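Fructuronate-tagaturonate epimerase UxaE from Cohnella laeviribosi in complex with 1 glycerol (Cohnella laeviribosi, PDB 6IL9) probably catalyses the epimerisation that interconverts fructuronate and tagaturonate, and carries a zinc ion in a TIM-barrel fold. Local coordinates at residues A[248-251]-A[252-255]; A[254-257]-A[258-262]; A[375-378]-A[379-383]; A[420-423]-A[424-427]. All blocks are in the same frame, centred on the assembly; numbering follows the deposited sequence.

Contact 1. Residues A[248-251]-A[252-255]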
loop_
_atom_site.group_PDB
_atom_site.type_symbol
_atom_site.label_atom_id
_atom_site.label_comp_id
_atom_site.label_asym_id
_atom_site.label_seq_id
_atom_site.Cartn_x
_atom_site.Cartn_y
_atom_site.Cartn_z
ATOM N N ILE A 248 21.073 -7.192 -6.659
ATOM C CA ILE A 248 21.030 -6.665 -8.024
ATOM C C ILE A 248 20.769 -7.789 -9.014
ATOM O O ILE A 248 19.944 -7.662 -9.927
ATOM C CB ILE A 248 22.341 -5.933 -8.347
ATOM C CG1 ILE A 248 22.467 -4.670 -7.490
ATOM C CG2 ILE A 248 22.439 -5.600 -9.855
ATOM C CD1 ILE A 248 23.873 -4.079 -7.510
ATOM N N GLN A 249 21.480 -8.907 -8.852
ATOM C CA GLN A 249 21.274 -10.041 -9.747
ATOM C C GLN A 249 19.838 -10.530 -9.679
ATOM O O GLN A 249 19.259 -10.926 -10.698
ATOM C CB GLN A 249 22.241 -11.166 -9.393
ATOM C CG GLN A 249 23.675 -10.816 -9.644
ATOM C CD GLN A 249 23.933 -10.507 -11.096
ATOM O OE1 GLN A 249 24.430 -9.428 -11.439
ATOM N NE2 GLN A 249 23.589 -11.449 -11.970
ATOM N N PHE A 250 19.252 -10.496 -8.483
ATOM C CA PHE A 250 17.876 -10.934 -8.287
ATOM C C PHE A 250 16.900 -9.976 -8.958
ATOM O O PHE A 250 15.923 -10.412 -9.575
ATOM C CB PHE A 250 17.593 -11.057 -6.785
ATOM C CG PHE A 250 16.191 -11.501 -6.451
ATOM C CD1 PHE A 250 15.709 -12.731 -6.883
ATOM C CD2 PHE A 250 15.368 -10.695 -5.678
ATOM C CE1 PHE A 250 14.422 -13.142 -6.566
ATOM C CE2 PHE A 250 14.076 -11.095 -5.358
ATOM C CZ PHE A 250 13.600 -12.318 -5.809
ATOM N N MET A 251 17.154 -8.668 -8.846
ATOM C CA MET A 251 16.349 -7.676 -9.553
ATOM C C MET A 251 16.341 -7.948 -11.054
ATOM O O MET A 251 15.282 -7.971 -11.694
ATOM C CB MET A 251 16.891 -6.265 -9.274
ATOM C CG MET A 251 16.821 -5.783 -7.825
ATOM S SD MET A 251 17.912 -4.351 -7.461
ATOM C CE MET A 251 18.001 -4.513 -5.680
ATOM N N ILE A 252 17.526 -8.141 -11.634
ATOM C CA ILE A 252 17.629 -8.348 -13.074
ATOM C C ILE A 252 16.906 -9.627 -13.479
ATOM O O ILE A 252 16.191 -9.658 -14.486
ATOM C CB ILE A 252 19.106 -8.383 -13.502
ATOM C CG1 ILE A 252 19.749 -7.016 -13.260
ATOM C CG2 ILE A 252 19.225 -8.783 -14.969
ATOM C CD1 ILE A 252 21.262 -7.072 -13.096
ATOM N N TYR A 253 17.092 -10.696 -12.704
ATOM C CA TYR A 253 16.493 -11.991 -13.020
ATOM C C TYR A 253 14.972 -11.901 -13.050
ATOM O O TYR A 253 14.320 -12.410 -13.972
ATOM C CB TYR A 253 16.960 -13.018 -11.989
ATOM C CG TYR A 253 16.148 -14.296 -11.908
ATOM C CD1 TYR A 253 16.306 -15.306 -12.855
ATOM C CD2 TYR A 253 15.253 -14.507 -10.860
ATOM C CE1 TYR A 253 15.581 -16.491 -12.765
ATOM C CE2 TYR A 253 14.516 -15.685 -10.766
ATOM C CZ TYR A 253 14.684 -16.668 -11.725
ATOM O OH TYR A 253 13.962 -17.840 -11.637
ATOM N N ILE A 254 14.390 -11.246 -12.047
ATOM C CA ILE A 254 12.937 -11.085 -11.998
ATOM C C ILE A 254 12.461 -10.193 -13.139
ATOM O O ILE A 254 11.456 -10.487 -13.804
ATOM C CB ILE A 254 12.515 -10.525 -10.626
ATOM C CG1 ILE A 254 12.784 -11.545 -9.505
ATOM C CG2 ILE A 254 11.060 -10.093 -10.648
ATOM C CD1 ILE A 254 12.089 -12.893 -9.691
ATOM N N TYR A 255 13.154 -9.077 -13.370
ATOM C CA TYR A 255 12.754 -8.189 -14.459
ATOM C C TYR A 255 12.709 -8.940 -15.788
ATOM O O TYR A 255 11.725 -8.855 -16.535
ATOM C CB TYR A 255 13.697 -6.985 -14.566
ATOM C CG TYR A 255 13.272 -6.129 -15.736
ATOM C CD1 TYR A 255 12.144 -5.314 -15.642
ATOM C CD2 TYR A 255 13.949 -6.179 -16.953
ATOM C CE1 TYR A 255 11.702 -4.572 -16.709
ATOM C CE2 TYR A 255 13.512 -5.425 -18.041
ATOM C CZ TYR A 255 12.393 -4.621 -17.905
ATOM O OH TYR A 255 11.946 -3.878 -18.974
#

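Contact 2. Residues A[254-257]-A[258-262]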
loop_
_atom_site.group_PDB
_atom_site.type_symbol
_atom_site.label_atom_id
_atom_site.label_comp_id
_atom_site.label_asym_id
_atom_site.label_seq_id
_atom_site.Cartn_x
_atom_site.Cartn_y
_atom_site.Cartn_z
ATOM N N ILE A 254 14.390 -11.246 -12.047
ATOM C CA ILE A 254 12.937 -11.085 -11.998
ATOM C C ILE A 254 12.461 -10.193 -13.139
ATOM O O ILE A 254 11.456 -10.487 -13.804
ATOM C CB ILE A 254 12.515 -10.525 -10.626
ATOM C CG1 ILE A 254 12.784 -11.545 -9.505
ATOM C CG2 ILE A 254 11.060 -10.093 -10.648
ATOM C CD1 ILE A 254 12.089 -12.893 -9.691
ATOM N N TYR A 255 13.154 -9.077 -13.370
ATOM C CA TYR A 255 12.754 -8.189 -14.459
ATOM C C TYR A 255 12.709 -8.940 -15.788
ATOM O O TYR A 255 11.725 -8.855 -16.535
ATOM C CB TYR A 255 13.697 -6.985 -14.566
ATOM C CG TYR A 255 13.272 -6.129 -15.736
ATOM C CD1 TYR A 255 12.144 -5.314 -15.642
ATOM C CD2 TYR A 255 13.949 -6.179 -16.953
ATOM C CE1 TYR A 255 11.702 -4.572 -16.709
ATOM C CE2 TYR A 255 13.512 -5.425 -18.041
ATOM C CZ TYR A 255 12.393 -4.621 -17.905
ATOM O OH TYR A 255 11.946 -3.878 -18.974
ATOM N N GLU A 256 13.763 -9.701 -16.088
ATOM C CA GLU A 256 13.824 -10.367 -17.381
ATOM C C GLU A 256 12.854 -11.540 -17.460
ATOM O O GLU A 256 12.274 -11.782 -18.523
ATOM C CB GLU A 256 15.258 -10.820 -17.668
ATOM C CG GLU A 256 16.206 -9.655 -17.875
ATOM C CD GLU A 256 17.671 -10.069 -17.998
ATOM O OE1 GLU A 256 18.011 -11.241 -17.723
ATOM O OE2 GLU A 256 18.489 -9.204 -18.376
ATOM N N LYS A 257 12.644 -12.253 -16.353
ATOM C CA LYS A 257 11.785 -13.437 -16.388
ATOM C C LYS A 257 10.306 -13.064 -16.434
ATOM O O LYS A 257 9.525 -13.717 -17.140
ATOM C CB LYS A 257 12.068 -14.337 -15.183
ATOM C CG LYS A 257 11.447 -15.741 -15.294
ATOM C CD LYS A 257 11.942 -16.695 -14.208
ATOM C CE LYS A 257 11.251 -18.064 -14.309
ATOM N NZ LYS A 257 11.736 -19.011 -13.254
ATOM N N TYR A 258 9.901 -12.012 -15.711
ATOM C CA TYR A 258 8.488 -11.752 -15.442
ATOM C C TYR A 258 7.984 -10.383 -15.884
ATOM O O TYR A 258 6.821 -10.274 -16.280
ATOM C CB TYR A 258 8.205 -11.901 -13.941
ATOM C CG TYR A 258 8.340 -13.323 -13.450
ATOM C CD1 TYR A 258 7.486 -14.316 -13.914
ATOM C CD2 TYR A 258 9.320 -13.670 -12.535
ATOM C CE1 TYR A 258 7.605 -15.614 -13.480
ATOM C CE2 TYR A 258 9.445 -14.967 -12.083
ATOM C CZ TYR A 258 8.584 -15.936 -12.564
ATOM O OH TYR A 258 8.713 -17.229 -12.111
ATOM N N ILE A 259 8.794 -9.337 -15.802
ATOM C CA ILE A 259 8.298 -7.990 -16.108
ATOM C C ILE A 259 8.375 -7.696 -17.597
ATOM O O ILE A 259 7.379 -7.316 -18.217
ATOM C CB ILE A 259 9.082 -6.942 -15.289
ATOM C CG1 ILE A 259 9.150 -7.351 -13.812
ATOM C CG2 ILE A 259 8.480 -5.540 -15.468
ATOM C CD1 ILE A 259 7.794 -7.404 -13.119
ATOM N N GLN A 260 9.572 -7.852 -18.170
ATOM C CA GLN A 260 9.782 -7.686 -19.602
ATOM C C GLN A 260 8.794 -8.522 -20.407
ATOM O O GLN A 260 8.326 -8.096 -21.469
ATOM C CB GLN A 260 11.218 -8.095 -19.925
ATOM C CG GLN A 260 11.772 -7.721 -21.278
ATOM C CD GLN A 260 13.295 -7.727 -21.255
ATOM O OE1 GLN A 260 13.942 -6.793 -21.723
ATOM N NE2 GLN A 260 13.872 -8.779 -20.683
ATOM N N THR A 261 8.460 -9.708 -19.903
ATOM C CA THR A 261 7.630 -10.680 -20.602
ATOM C C THR A 261 6.136 -10.529 -20.325
ATOM O O THR A 261 5.353 -11.364 -20.791
ATOM C CB THR A 261 8.060 -12.095 -20.208
ATOM O OG1 THR A 261 7.963 -12.239 -18.779
ATOM C CG2 THR A 261 9.497 -12.352 -20.639
ATOM N N ALA A 262 5.715 -9.497 -19.588
ATOM C CA ALA A 262 4.333 -9.474 -19.108
ATOM C C ALA A 262 3.312 -9.248 -20.218
ATOM O O ALA A 262 2.129 -9.551 -20.017
ATOM C CB ALA A 262 4.154 -8.400 -18.030
HETATM O O HOH W 1 13.244 -11.184 -21.036
#

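Contact 3. Residues A[375-378]-A[379-383]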
loop_
_atom_site.group_PDB
_atom_site.type_symbol
_atom_site.label_atom_id
_atom_site.label_comp_id
_atom_site.label_asym_id
_atom_site.label_seq_id
_atom_site.Cartn_x
_atom_site.Cartn_y
_atom_site.Cartn_z
ATOM N N ALA A 375 -10.346 3.349 11.069
ATOM C CA ALA A 375 -11.527 2.545 11.380
ATOM C C ALA A 375 -11.599 2.252 12.874
ATOM O O ALA A 375 -12.677 2.332 13.486
ATOM C CB ALA A 375 -11.505 1.247 10.566
ATOM N N VAL A 376 -10.453 1.931 13.481
ATOM C CA VAL A 376 -10.404 1.730 14.927
ATOM C C VAL A 376 -10.837 2.996 15.655
ATOM O O VAL A 376 -11.576 2.937 16.648
ATOM C CB VAL A 376 -8.993 1.284 15.358
ATOM C CG1 VAL A 376 -8.885 1.285 16.895
ATOM C CG2 VAL A 376 -8.674 -0.101 14.813
ATOM N N ARG A 377 -10.395 4.160 15.167
ATOM C CA ARG A 377 -10.802 5.421 15.779
ATOM C C ARG A 377 -12.320 5.592 15.740
ATOM O O ARG A 377 -12.921 6.066 16.708
ATOM C CB ARG A 377 -10.110 6.586 15.076
ATOM C CG ARG A 377 -10.210 7.891 15.828
ATOM C CD ARG A 377 -9.997 9.072 14.892
ATOM N NE ARG A 377 -8.696 9.094 14.216
ATOM C CZ ARG A 377 -7.561 9.525 14.768
ATOM N NH1 ARG A 377 -7.541 9.934 16.029
ATOM N NH2 ARG A 377 -6.439 9.533 14.061
ATOM N N ILE A 378 -12.960 5.200 14.635
ATOM C CA ILE A 378 -14.421 5.261 14.586
ATOM C C ILE A 378 -15.030 4.365 15.662
ATOM O O ILE A 378 -16.032 4.726 16.296
ATOM C CB ILE A 378 -14.930 4.873 13.186
ATOM C CG1 ILE A 378 -14.536 5.933 12.158
ATOM C CG2 ILE A 378 -16.462 4.651 13.213
ATOM C CD1 ILE A 378 -15.087 7.298 12.418
ATOM N N VAL A 379 -14.458 3.175 15.865
ATOM C CA VAL A 379 -14.966 2.274 16.900
ATOM C C VAL A 379 -14.795 2.904 18.278
ATOM O O VAL A 379 -15.708 2.872 19.116
ATOM C CB VAL A 379 -14.277 0.897 16.813
ATOM C CG1 VAL A 379 -14.690 0.009 17.993
ATOM C CG2 VAL A 379 -14.617 0.212 15.501
ATOM N N ALA A 380 -13.626 3.497 18.538
ATOM C CA ALA A 380 -13.437 4.175 19.819
ATOM C C ALA A 380 -14.488 5.262 20.039
ATOM O O ALA A 380 -14.964 5.455 21.166
ATOM C CB ALA A 380 -12.033 4.772 19.908
ATOM N N LYS A 381 -14.877 5.968 18.971
ATOM C CA LYS A 381 -15.822 7.078 19.093
ATOM C C LYS A 381 -17.270 6.619 19.213
ATOM O O LYS A 381 -18.069 7.281 19.884
ATOM C CB LYS A 381 -15.707 8.012 17.885
ATOM C CG LYS A 381 -14.441 8.849 17.860
ATOM C CD LYS A 381 -14.357 9.692 16.600
ATOM C CE LYS A 381 -13.057 10.483 16.553
ATOM N NZ LYS A 381 -13.101 11.666 17.444
ATOM N N THR A 382 -17.638 5.520 18.556
ATOM C CA THR A 382 -19.043 5.153 18.407
ATOM C C THR A 382 -19.413 3.824 19.043
ATOM O O THR A 382 -20.609 3.558 19.223
ATOM C CB THR A 382 -19.425 5.096 16.919
ATOM O OG1 THR A 382 -18.723 4.013 16.300
ATOM C CG2 THR A 382 -19.064 6.393 16.226
ATOM N N ASN A 383 -18.439 2.994 19.397
ATOM C CA ASN A 383 -18.697 1.686 19.999
ATOM C C ASN A 383 -17.646 1.441 21.071
ATOM O O ASN A 383 -16.839 0.511 20.974
ATOM C CB ASN A 383 -18.687 0.585 18.935
ATOM C CG ASN A 383 -19.289 -0.724 19.432
ATOM O OD1 ASN A 383 -19.635 -1.598 18.644
ATOM N ND2 ASN A 383 -19.397 -0.873 20.738
#

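Contact 4. Residues A[420-423]-A[424-427]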
loop_
_atom_site.group_PDB
_atom_site.type_symbol
_atom_site.label_atom_id
_atom_site.label_comp_id
_atom_site.label_asym_id
_atom_site.label_seq_id
_atom_site.Cartn_x
_atom_site.Cartn_y
_atom_site.Cartn_z
ATOM N N VAL A 420 -9.442 5.513 31.790
ATOM C CA VAL A 420 -9.891 6.399 30.725
ATOM C C VAL A 420 -11.389 6.204 30.534
ATOM O O VAL A 420 -11.886 5.076 30.578
ATOM C CB VAL A 420 -9.116 6.150 29.411
ATOM C CG1 VAL A 420 -7.629 6.312 29.654
ATOM C CG2 VAL A 420 -9.375 4.766 28.900
ATOM N N SER A 421 -12.106 7.309 30.353
ATOM C CA SER A 421 -13.548 7.251 30.163
ATOM C C SER A 421 -13.872 6.915 28.714
ATOM O O SER A 421 -13.021 6.993 27.829
ATOM C CB SER A 421 -14.202 8.575 30.543
ATOM O OG SER A 421 -13.863 9.587 29.609
ATOM N N ASP A 422 -15.132 6.546 28.471
ATOM C CA ASP A 422 -15.551 6.282 27.098
ATOM C C ASP A 422 -15.283 7.484 26.203
ATOM O O ASP A 422 -14.815 7.334 25.065
ATOM C CB ASP A 422 -17.034 5.910 27.063
ATOM C CG ASP A 422 -17.295 4.485 27.518
ATOM O OD1 ASP A 422 -16.332 3.767 27.858
ATOM O OD2 ASP A 422 -18.484 4.073 27.526
ATOM N N GLU A 423 -15.560 8.689 26.706
ATOM C CA GLU A 423 -15.365 9.891 25.906
ATOM C C GLU A 423 -13.900 10.096 25.551
ATOM O O GLU A 423 -13.595 10.749 24.548
ATOM C CB GLU A 423 -15.898 11.113 26.653
ATOM C CG GLU A 423 -17.283 10.919 27.254
ATOM C CD GLU A 423 -17.234 10.467 28.707
ATOM O OE1 GLU A 423 -17.026 11.330 29.594
ATOM O OE2 GLU A 423 -17.407 9.252 28.958
ATOM N N GLU A 424 -12.991 9.557 26.359
ATOM C CA GLU A 424 -11.557 9.725 26.156
ATOM C C GLU A 424 -10.925 8.621 25.316
ATOM O O GLU A 424 -9.775 8.780 24.891
ATOM C CB GLU A 424 -10.821 9.764 27.497
ATOM C CG GLU A 424 -11.084 10.976 28.357
ATOM C CD GLU A 424 -10.489 10.810 29.753
ATOM O OE1 GLU A 424 -10.499 9.673 30.269
ATOM O OE2 GLU A 424 -10.008 11.806 30.333
ATOM N N LEU A 425 -11.612 7.501 25.104
ATOM C CA LEU A 425 -11.022 6.410 24.332
ATOM C C LEU A 425 -10.464 6.843 22.980
ATOM O O LEU A 425 -9.391 6.340 22.605
ATOM C CB LEU A 425 -12.050 5.283 24.154
ATOM C CG LEU A 425 -12.404 4.503 25.428
ATOM C CD1 LEU A 425 -13.490 3.511 25.110
ATOM C CD2 LEU A 425 -11.201 3.764 26.021
ATOM N N PRO A 426 -11.094 7.749 22.221
ATOM C CA PRO A 426 -10.513 8.136 20.924
ATOM C C PRO A 426 -9.142 8.782 21.030
ATOM O O PRO A 426 -8.389 8.749 20.047
ATOM C CB PRO A 426 -11.546 9.119 20.355
ATOM C CG PRO A 426 -12.841 8.676 20.962
ATOM C CD PRO A 426 -12.472 8.270 22.364
ATOM N N SER A 427 -8.796 9.352 22.189
ATOM C CA SER A 427 -7.492 9.987 22.353
ATOM C C SER A 427 -6.349 8.991 22.196
ATOM O O SER A 427 -5.232 9.389 21.836
ATOM C CB SER A 427 -7.416 10.692 23.712
ATOM O OG SER A 427 -7.524 9.781 24.797
#

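Contact 1. Residues A[248-251]-A[252-255]
M251 O takes the shortest polar bond between 248-251 and 252-255: Y255 N donates to it over 2.9 Å, nearly straight at 166°. The same i to i+4 step recurs three times just before it, with I252 N, Y253 N and I254 N reaching the carbonyl oxygens of I248, Q249 and F250. The eight residues thus form regular alpha helix, and they illustrate how such a backbone sets side chains four positions apart alongside each other. F250 and I254 make the clearest pair, running together from neighbouring turns. The methylene I254 CG1 stands over one face of the F250 ring, 4.0 Å from its centroid and offset toward the rim, a CH-pi contact. Its nearest ring atom is F250 CE1, at 3.7 Å. With F250 CG anti to the backbone N (chi1 180°), the end of the side chain comes back toward the following turn, where I254 meets it. I254 CG1 also lies 3.3 Å from F250 O, so the methylene lies between the ring and the backbone carbonyl. The second pair joins branched chains: I248 CG2 meets I252 CD1 at 3.7 Å, and the same methyl, I252 CD1, is 3.5 Å from I248 O. Y253 differs, for its hydroxyl bonds to E165 and K257. On the outer side of the barrel, helix 234-259 turns its side chains to different neighbours: F250 and I254 touch L181 of strand 178-182, I248 packs on L286 and E290 of helix 281-293, and M251 and I252 meet L291 of that helix.

Contact 2. Residues A[254-257]-A[258-262]
K257 lays its chain along the ring of Y258, and it can be followed atom by atom over the aromatic face. K257 CB begins 3.9 Å from Y258 CD2. The next carbon, K257 CG, lies above the middle of one face, 3.9 Å from the centroid of the Y258 ring, only 13° off the normal, a well-centred CH-pi contact. K257 CD then passes Y258 CE2 at 3.7 Å, and K257 CE reaches Y258 OH at 3.5 Å. Because CG is anti to the backbone N (chi1 -167°) and the chain is extended beyond it, the methylenes keep to the ring throughout. At the tip, NZ forms a salt bridge with E165, the carboxylate that also bonds Y258 OH; R169 is a second partner of that hydroxyl. An alanine in place of Y258 is likely to leave the lysine methylenes without their aromatic platform and both E165 and R169 short of a hydroxyl partner. Elsewhere the helix widens. Y255 O accepts Q260 N over 2.9 Å, straight at 170°, and I259 N only weakly, the mark of a pi-type turn. T261 OG1 donates to K257 O at 2.7 Å, coming from above the carbonyl plane. I259 CB and CG2 press on the Y255 ring, their side chains crossing at about a right angle. The wide turn and a type I turn from I259 to A262 mark the end region of helix 234-259, from which the chain leads to strand 267-271, the neighbour of strand 178-182 in the TIM barrel.

Contact 3. Residues A[375-378]-A[379-383]
T382 and I378 meet in the last turn of helix 369-382, the helix that follows the eighth strand of the TIM barrel, and the turn shows how a side-chain hydroxyl can share a carbonyl with the backbone. I378 O accepts two sound bonds, from T382 N at 2.9 Å and from T382 OG1 at 2.8 Å, besides a weak one from K381 N. The hydroxyl approaches from above the carbonyl plane, 43° out of it. OG1 gets there because it stands between the backbone N and the carbonyl carbon (chi1 67°), folded back over the helix. A valine in place of T382 would probably leave I378 O with its backbone donors alone, the hydroxyl bond across the last turn being lost. Upstream the amides are satisfied in regular order: V379 N by A375 O, A380 N by V376 O at 2.8 Å, and K381 N by R377 O. N383 N closes the series on V379 O at 2.7 Å, and N383 itself is the N-cap of helix 384-402. The guanidinium of R377 finds its partners beyond the turn, NE in a salt bridge with E374 and NH1 bonded to N430 OD1. R377 and K381 otherwise touch through carbon, their charged ends apart: R377 CD lies 3.8 Å from K381 CE.

Contact 4. Residues A[420-423]-A[424-427]
S421 and E424 hold each other across two intervening positions, in a reciprocal side-chain and backbone pair that resembles the bonding of a capping box, though no regular helix follows. The stronger half is S421 N to E424 OE1, 2.9 Å and 169°, meeting the anti side of the carboxylate oxygen. The return half, E424 N to S421 OG, is weak at 3.4 Å. E424 N also bonds S421 O over 3.0 Å, from well above the carbonyl plane, which leaves the backbone tightly curled. The extended chain of E424, its CG beside the backbone N (chi1 -68°), lays the carboxylate back against the preceding loop, where E424 CG comes within 3.3 Å of S421 OG. The residues 424-427 take up helical backbone angles without the regular bonds; L425 N instead reaches D422 O at 3.2 Å. Tight packing gathers on the buried side, where V420 CG2 meets L425 CD2 at 3.6 Å, the two chains crossing at about a right angle. D422 lies alongside L425, but its OD1 is claimed by R388 in a salt bridge. The opposite character belongs to E423: an exposed residue, its chain bent at chi2, contributing little beyond its backbone, with E423 O 3.5 Å from P426 CD. The loop between helices 384-402 and 432-440 packs on the first of these, L425 touching P384, Y387 and R388. R388 also bonds V420 O, S427 OG bonds R415, and P426 packs on A380 and K381 of helix 369-382.

How the contacts relate
Contact 1 is the most buried of the four, whereas contacts 2 and 3 are partly buried and contact 4, about 30 Å from the chain centre, lies farthest out. Contacts 1 and 2 share helix 234-259 and overlap at I254 and Y255, passing from regular i to i+4 bonds and mainly apolar pairs to a widened turn with a lysine laid over a tyrosine. Contacts 3 and 4 stand on the other side of the chain's centre, about 44 to 51 Å from the first pair between centres. These two touch directly: K381 CG and P426 CG are 3.5 Å apart. Contacts 2 and 3 each bring a threonine hydroxyl to a carbonyl near a helix end, while contact 4 uses a carboxylate in a loop.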